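Local atomic coordinates of glutathione s-transferase S2 (Nilaparvata lugens, PDB entry 5H5L), a protein that binds glutathione and, as a sigma-class glutathione transferase and prostaglandin D synthase, probably conjugates glutathione to electrophilic substrates. Residues B[149-161]-B[177-190]. Residues are numbered along the deposited sequence; the frame is centred on the assembly and turned at random.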
loop_
_atom_site.group_PDB
_atom_site.type_symbol
_atom_site.label_atom_id
_atom_site.label_comp_id
_atom_site.label_asym_id
_atom_site.label_seq_id
_atom_site.Cartn_x
_atom_site.Cartn_y
_atom_site.Cartn_z
ATOM N N LEU B 149 -3.404 -20.038 -4.612
ATOM C CA LEU B 149 -3.868 -18.867 -5.348
ATOM C C LEU B 149 -4.433 -17.808 -4.397
ATOM O O LEU B 149 -5.229 -18.115 -3.506
ATOM C CB LEU B 149 -4.941 -19.266 -6.352
ATOM C CG LEU B 149 -5.425 -18.128 -7.267
ATOM C CD1 LEU B 149 -4.378 -17.800 -8.316
ATOM C CD2 LEU B 149 -6.710 -18.469 -7.936
ATOM N N SER B 150 -4.025 -16.562 -4.594
ATOM C CA SER B 150 -4.546 -15.460 -3.806
ATOM C C SER B 150 -4.935 -14.292 -4.702
ATOM O O SER B 150 -4.600 -14.248 -5.888
ATOM C CB SER B 150 -3.524 -15.004 -2.756
ATOM O OG SER B 150 -2.420 -14.306 -3.322
ATOM N N TRP B 151 -5.657 -13.315 -4.104
ATOM C CA TRP B 151 -5.914 -12.055 -4.798
ATOM C C TRP B 151 -4.603 -11.384 -5.154
ATOM O O TRP B 151 -4.517 -10.660 -6.147
ATOM C CB TRP B 151 -6.791 -11.114 -3.923
ATOM C CG TRP B 151 -6.081 -10.616 -2.697
ATOM C CD1 TRP B 151 -6.084 -11.198 -1.451
ATOM C CD2 TRP B 151 -5.262 -9.453 -2.591
ATOM N NE1 TRP B 151 -5.330 -10.466 -0.587
ATOM C CE2 TRP B 151 -4.812 -9.390 -1.264
ATOM C CE3 TRP B 151 -4.855 -8.459 -3.496
ATOM C CZ2 TRP B 151 -3.987 -8.386 -0.812
ATOM C CZ3 TRP B 151 -4.032 -7.461 -3.053
ATOM C CH2 TRP B 151 -3.588 -7.427 -1.727
ATOM N N GLY B 152 -3.565 -11.636 -4.367
ATOM C CA GLY B 152 -2.269 -11.101 -4.690
ATOM C C GLY B 152 -1.752 -11.567 -6.047
ATOM O O GLY B 152 -1.193 -10.777 -6.815
ATOM N N ASP B 153 -1.900 -12.858 -6.342
ATOM C CA ASP B 153 -1.491 -13.363 -7.660
ATOM C C ASP B 153 -2.217 -12.626 -8.780
ATOM O O ASP B 153 -1.626 -12.265 -9.806
ATOM C CB ASP B 153 -1.779 -14.869 -7.755
ATOM C CG ASP B 153 -1.052 -15.678 -6.700
ATOM O OD1 ASP B 153 0.184 -15.525 -6.582
ATOM O OD2 ASP B 153 -1.722 -16.436 -5.954
ATOM N N ILE B 154 -3.506 -12.395 -8.602
ATOM C CA ILE B 154 -4.295 -11.744 -9.625
ATOM C C ILE B 154 -3.895 -10.291 -9.783
ATOM O O ILE B 154 -3.770 -9.797 -10.898
ATOM C CB ILE B 154 -5.772 -11.952 -9.269
ATOM C CG1 ILE B 154 -6.082 -13.453 -9.470
ATOM C CG2 ILE B 154 -6.673 -11.113 -10.144
ATOM C CD1 ILE B 154 -7.424 -13.892 -8.953
ATOM N N TYR B 155 -3.652 -9.597 -8.678
ATOM C CA TYR B 155 -3.192 -8.220 -8.757
ATOM C C TYR B 155 -1.841 -8.146 -9.461
ATOM O O TYR B 155 -1.637 -7.332 -10.364
ATOM C CB TYR B 155 -3.126 -7.666 -7.330
ATOM C CG TYR B 155 -2.872 -6.193 -7.192
ATOM C CD1 TYR B 155 -3.933 -5.303 -7.036
ATOM C CD2 TYR B 155 -1.575 -5.687 -7.147
ATOM C CE1 TYR B 155 -3.714 -3.946 -6.860
ATOM C CE2 TYR B 155 -1.352 -4.336 -6.986
ATOM C CZ TYR B 155 -2.441 -3.473 -6.841
ATOM O OH TYR B 155 -2.216 -2.132 -6.684
ATOM N N PHE B 156 -0.917 -9.013 -9.059
ATOM C CA PHE B 156 0.450 -9.032 -9.588
ATOM C C PHE B 156 0.455 -9.261 -11.106
ATOM O O PHE B 156 1.035 -8.471 -11.873
ATOM C CB PHE B 156 1.186 -10.126 -8.809
ATOM C CG PHE B 156 2.627 -10.367 -9.184
ATOM C CD1 PHE B 156 3.595 -9.397 -9.017
ATOM C CD2 PHE B 156 3.028 -11.628 -9.576
ATOM C CE1 PHE B 156 4.947 -9.681 -9.322
ATOM C CE2 PHE B 156 4.348 -11.895 -9.851
ATOM C CZ PHE B 156 5.293 -10.936 -9.728
ATOM N N ILE B 157 -0.222 -10.308 -11.556
ATOM C CA ILE B 157 -0.223 -10.690 -12.980
ATOM C C ILE B 157 -0.972 -9.681 -13.835
ATOM O O ILE B 157 -0.534 -9.338 -14.940
ATOM C CB ILE B 157 -0.806 -12.113 -13.144
ATOM C CG1 ILE B 157 0.054 -13.153 -12.459
ATOM C CG2 ILE B 157 -0.879 -12.493 -14.619
ATOM C CD1 ILE B 157 1.528 -13.049 -12.823
ATOM N N SER B 158 -2.099 -9.154 -13.343
ATOM C CA SER B 158 -2.828 -8.185 -14.154
ATOM C C SER B 158 -1.981 -6.954 -14.407
ATOM O O SER B 158 -1.990 -6.409 -15.516
ATOM C CB SER B 158 -4.157 -7.814 -13.485
ATOM O OG SER B 158 -3.913 -7.066 -12.312
ATOM N N ILE B 159 -1.205 -6.513 -13.401
ATOM C CA ILE B 159 -0.372 -5.337 -13.582
ATOM C C ILE B 159 0.888 -5.674 -14.381
ATOM O O ILE B 159 1.323 -4.877 -15.216
ATOM C CB ILE B 159 -0.071 -4.708 -12.204
ATOM C CG1 ILE B 159 -1.383 -4.098 -11.656
ATOM C CG2 ILE B 159 1.007 -3.662 -12.290
ATOM C CD1 ILE B 159 -1.314 -3.560 -10.268
ATOM N N LEU B 160 1.489 -6.849 -14.174
ATOM C CA LEU B 160 2.648 -7.228 -14.994
ATOM C C LEU B 160 2.286 -7.308 -16.477
ATOM O O LEU B 160 3.094 -6.956 -17.346
ATOM C CB LEU B 160 3.221 -8.562 -14.534
ATOM C CG LEU B 160 4.007 -8.563 -13.235
ATOM C CD1 LEU B 160 4.611 -9.910 -13.011
ATOM C CD2 LEU B 160 5.095 -7.503 -13.210
ATOM N N GLU B 161 1.079 -7.776 -16.782
ATOM C CA GLU B 161 0.614 -7.814 -18.163
ATOM C C GLU B 161 0.682 -6.429 -18.787
ATOM O O GLU B 161 1.119 -6.263 -19.927
ATOM C CB GLU B 161 -0.807 -8.379 -18.187
ATOM C CG GLU B 161 -1.615 -8.050 -19.415
ATOM C CD GLU B 161 -2.945 -8.753 -19.389
ATOM O OE1 GLU B 161 -3.981 -8.070 -19.264
ATOM O OE2 GLU B 161 -2.943 -9.999 -19.445
ATOM N N ILE B 177 7.818 -16.513 -12.389
ATOM C CA ILE B 177 6.852 -15.449 -12.672
ATOM C C ILE B 177 6.025 -15.800 -13.898
ATOM O O ILE B 177 4.796 -15.717 -13.883
ATOM C CB ILE B 177 7.566 -14.096 -12.835
ATOM C CG1 ILE B 177 8.277 -13.722 -11.548
ATOM C CG2 ILE B 177 6.583 -13.023 -13.233
ATOM C CD1 ILE B 177 9.100 -12.392 -11.692
ATOM N N LYS B 178 6.686 -16.214 -14.982
ATOM C CA LYS B 178 5.964 -16.515 -16.218
ATOM C C LYS B 178 5.005 -17.693 -16.040
ATOM O O LYS B 178 3.913 -17.706 -16.624
ATOM C CB LYS B 178 6.966 -16.792 -17.339
ATOM C CG LYS B 178 6.342 -17.221 -18.654
ATOM C CD LYS B 178 5.566 -16.087 -19.289
ATOM C CE LYS B 178 4.938 -16.535 -20.606
ATOM N NZ LYS B 178 3.990 -15.522 -21.132
ATOM N N ALA B 179 5.409 -18.695 -15.253
ATOM C CA ALA B 179 4.536 -19.823 -14.913
ATOM C C ALA B 179 3.294 -19.386 -14.116
ATOM O O ALA B 179 2.194 -19.912 -14.320
ATOM C CB ALA B 179 5.319 -20.825 -14.096
ATOM N N LEU B 180 3.462 -18.483 -13.143
ATOM C CA LEU B 180 2.282 -17.944 -12.453
ATOM C C LEU B 180 1.418 -17.138 -13.412
ATOM O O LEU B 180 0.185 -17.207 -13.370
ATOM C CB LEU B 180 2.744 -17.089 -11.287
ATOM C CG LEU B 180 1.692 -16.411 -10.413
ATOM C CD1 LEU B 180 0.754 -17.442 -9.770
ATOM C CD2 LEU B 180 2.407 -15.554 -9.410
ATOM N N ASN B 181 2.058 -16.377 -14.298
ATOM C CA ASN B 181 1.317 -15.600 -15.279
ATOM C C ASN B 181 0.412 -16.486 -16.105
ATOM O O ASN B 181 -0.765 -16.161 -16.323
ATOM C CB ASN B 181 2.260 -14.855 -16.213
ATOM C CG ASN B 181 1.518 -14.249 -17.386
ATOM O OD1 ASN B 181 1.119 -13.080 -17.344
ATOM N ND2 ASN B 181 1.266 -15.058 -18.419
ATOM N N ASP B 182 0.962 -17.589 -16.625
ATOM C CA ASP B 182 0.173 -18.446 -17.509
ATOM C C ASP B 182 -0.968 -19.096 -16.752
ATOM O O ASP B 182 -2.060 -19.273 -17.294
ATOM C CB ASP B 182 1.063 -19.515 -18.145
ATOM C CG ASP B 182 2.167 -18.916 -19.000
ATOM O OD1 ASP B 182 2.043 -17.736 -19.426
ATOM O OD2 ASP B 182 3.164 -19.621 -19.249
ATOM N N LYS B 183 -0.737 -19.423 -15.490
ATOM C CA LYS B 183 -1.763 -20.036 -14.651
ATOM C C LYS B 183 -2.917 -19.070 -14.384
ATOM O O LYS B 183 -4.087 -19.455 -14.440
ATOM C CB LYS B 183 -1.093 -20.495 -13.362
ATOM C CG LYS B 183 -1.952 -21.039 -12.298
ATOM C CD LYS B 183 -1.167 -22.032 -11.438
ATOM C CE LYS B 183 0.161 -21.492 -10.910
ATOM N NZ LYS B 183 1.013 -22.573 -10.294
ATOM N N VAL B 184 -2.620 -17.804 -14.127
ATOM C CA VAL B 184 -3.682 -16.876 -13.755
ATOM C C VAL B 184 -4.513 -16.527 -14.970
ATOM O O VAL B 184 -5.746 -16.539 -14.920
ATOM C CB VAL B 184 -3.103 -15.615 -13.085
ATOM C CG1 VAL B 184 -4.158 -14.530 -13.045
ATOM C CG2 VAL B 184 -2.622 -15.951 -11.658
ATOM N N VAL B 185 -3.864 -16.225 -16.088
ATOM C CA VAL B 185 -4.640 -15.798 -17.246
ATOM C C VAL B 185 -5.470 -16.915 -17.848
ATOM O O VAL B 185 -6.296 -16.635 -18.734
ATOM C CB VAL B 185 -3.784 -15.193 -18.368
ATOM C CG1 VAL B 185 -2.981 -14.059 -17.830
ATOM C CG2 VAL B 185 -2.880 -16.276 -19.024
ATOM N N ASN B 186 -5.300 -18.156 -17.369
ATOM C CA ASN B 186 -6.106 -19.284 -17.813
ATOM C C ASN B 186 -7.152 -19.709 -16.803
ATOM O O ASN B 186 -7.914 -20.641 -17.078
ATOM C CB ASN B 186 -5.205 -20.473 -18.165
ATOM C CG ASN B 186 -4.624 -20.336 -19.567
ATOM O OD1 ASN B 186 -5.357 -20.388 -20.560
ATOM N ND2 ASN B 186 -3.310 -20.105 -19.653
ATOM N N LEU B 187 -7.232 -19.050 -15.656
ATOM C CA LEU B 187 -8.414 -19.195 -14.823
ATOM C C LEU B 187 -9.631 -18.872 -15.683
ATOM O O LEU B 187 -9.621 -17.860 -16.401
ATOM C CB LEU B 187 -8.330 -18.276 -13.597
ATOM C CG LEU B 187 -7.173 -18.662 -12.663
ATOM C CD1 LEU B 187 -6.850 -17.592 -11.552
ATOM C CD2 LEU B 187 -7.458 -20.015 -12.029
ATOM N N PRO B 188 -10.660 -19.726 -15.697
ATOM C CA PRO B 188 -11.697 -19.607 -16.740
ATOM C C PRO B 188 -12.323 -18.230 -16.803
ATOM O O PRO B 188 -12.447 -17.637 -17.886
ATOM C CB PRO B 188 -12.708 -20.686 -16.335
ATOM C CG PRO B 188 -11.961 -21.642 -15.546
ATOM C CD PRO B 188 -10.855 -20.923 -14.863
ATOM N N LYS B 189 -12.705 -17.680 -15.656
ATOM C CA LYS B 189 -13.374 -16.391 -15.691
ATOM C C LYS B 189 -12.405 -15.287 -16.053
ATOM O O LYS B 189 -12.774 -14.340 -16.756
ATOM C CB LYS B 189 -14.076 -16.145 -14.367
ATOM C CG LYS B 189 -15.178 -17.205 -14.126
ATOM C CD LYS B 189 -15.571 -17.368 -12.667
ATOM C CE LYS B 189 -14.338 -17.683 -11.788
ATOM N NZ LYS B 189 -14.534 -18.740 -10.743
ATOM N N ILE B 190 -11.143 -15.406 -15.656
ATOM C CA ILE B 190 -10.201 -14.379 -16.078
ATOM C C ILE B 190 -9.938 -14.508 -17.575
ATOM O O ILE B 190 -9.955 -13.517 -18.319
ATOM C CB ILE B 190 -8.926 -14.457 -15.214
ATOM C CG1 ILE B 190 -9.307 -14.049 -13.756
ATOM C CG2 ILE B 190 -7.853 -13.573 -15.804
ATOM C CD1 ILE B 190 -8.191 -14.151 -12.722
HETATM O O HOH W 1 -0.517 -11.619 -19.479
#
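Ile-157 enters helix 177-185 as a knob, in a hole formed by Leu-180, Asn-181, Val-184 and Val-185. Its CD1 lies 3.5 Å from Asn-181 CA, right against the backbone. With chi1 at -64°, CG1 stands beside its own backbone N and carries CD1 to that spot. CG2 takes the other branch, toward Asn-181 OD1 and Val-185 CG1. The axes of 151-161 and 177-185 pass 9.7 Å apart at a crossing angle of -102°. This steep crossing keeps the contact short, and Ile-157 has the most surface buried in it.

Leu-180 has the next largest buried surface. Its CD2 meets the Phe-156 ring at the edge, 4.0 Å from CD2 of Phe-156. Both its methyls also lie against the carboxylate of Asp-153, with CD2 3.6 Å from OD1. That OD1 accepts a hydrogen bond from Leu-144 N. Asp-153 OD2 takes Ser-150 N at 2.7 Å, and Ser-150 OG in turn accepts a weak bond from Asp-153 N. This is a capping box at the start of helix 151-164, consistent with the N-capping box conserved in the GST fold.

Val-184 touches Ile-157 CG1 with CG2, which also reaches Asp-153 CB. Beyond it, Leu-149 and Leu-187 meet tip to tip, CD2 to CD1, at 3.7 Å. Tyr-155, turned from this contact, hydrogen-bonds through OH to Ser-64 OG, a glutathione-binding residue.

No direct hydrogen bond joins the segments. One water donates to both Glu-161 OE2 and Asn-181 OD1, while Glu-161 OE1 forms a salt bridge with Arg-197. The two helices are therefore held mainly by apolar side chains, and the Asp-153 carboxylate buried beside Leu-180 has both oxygens bonded.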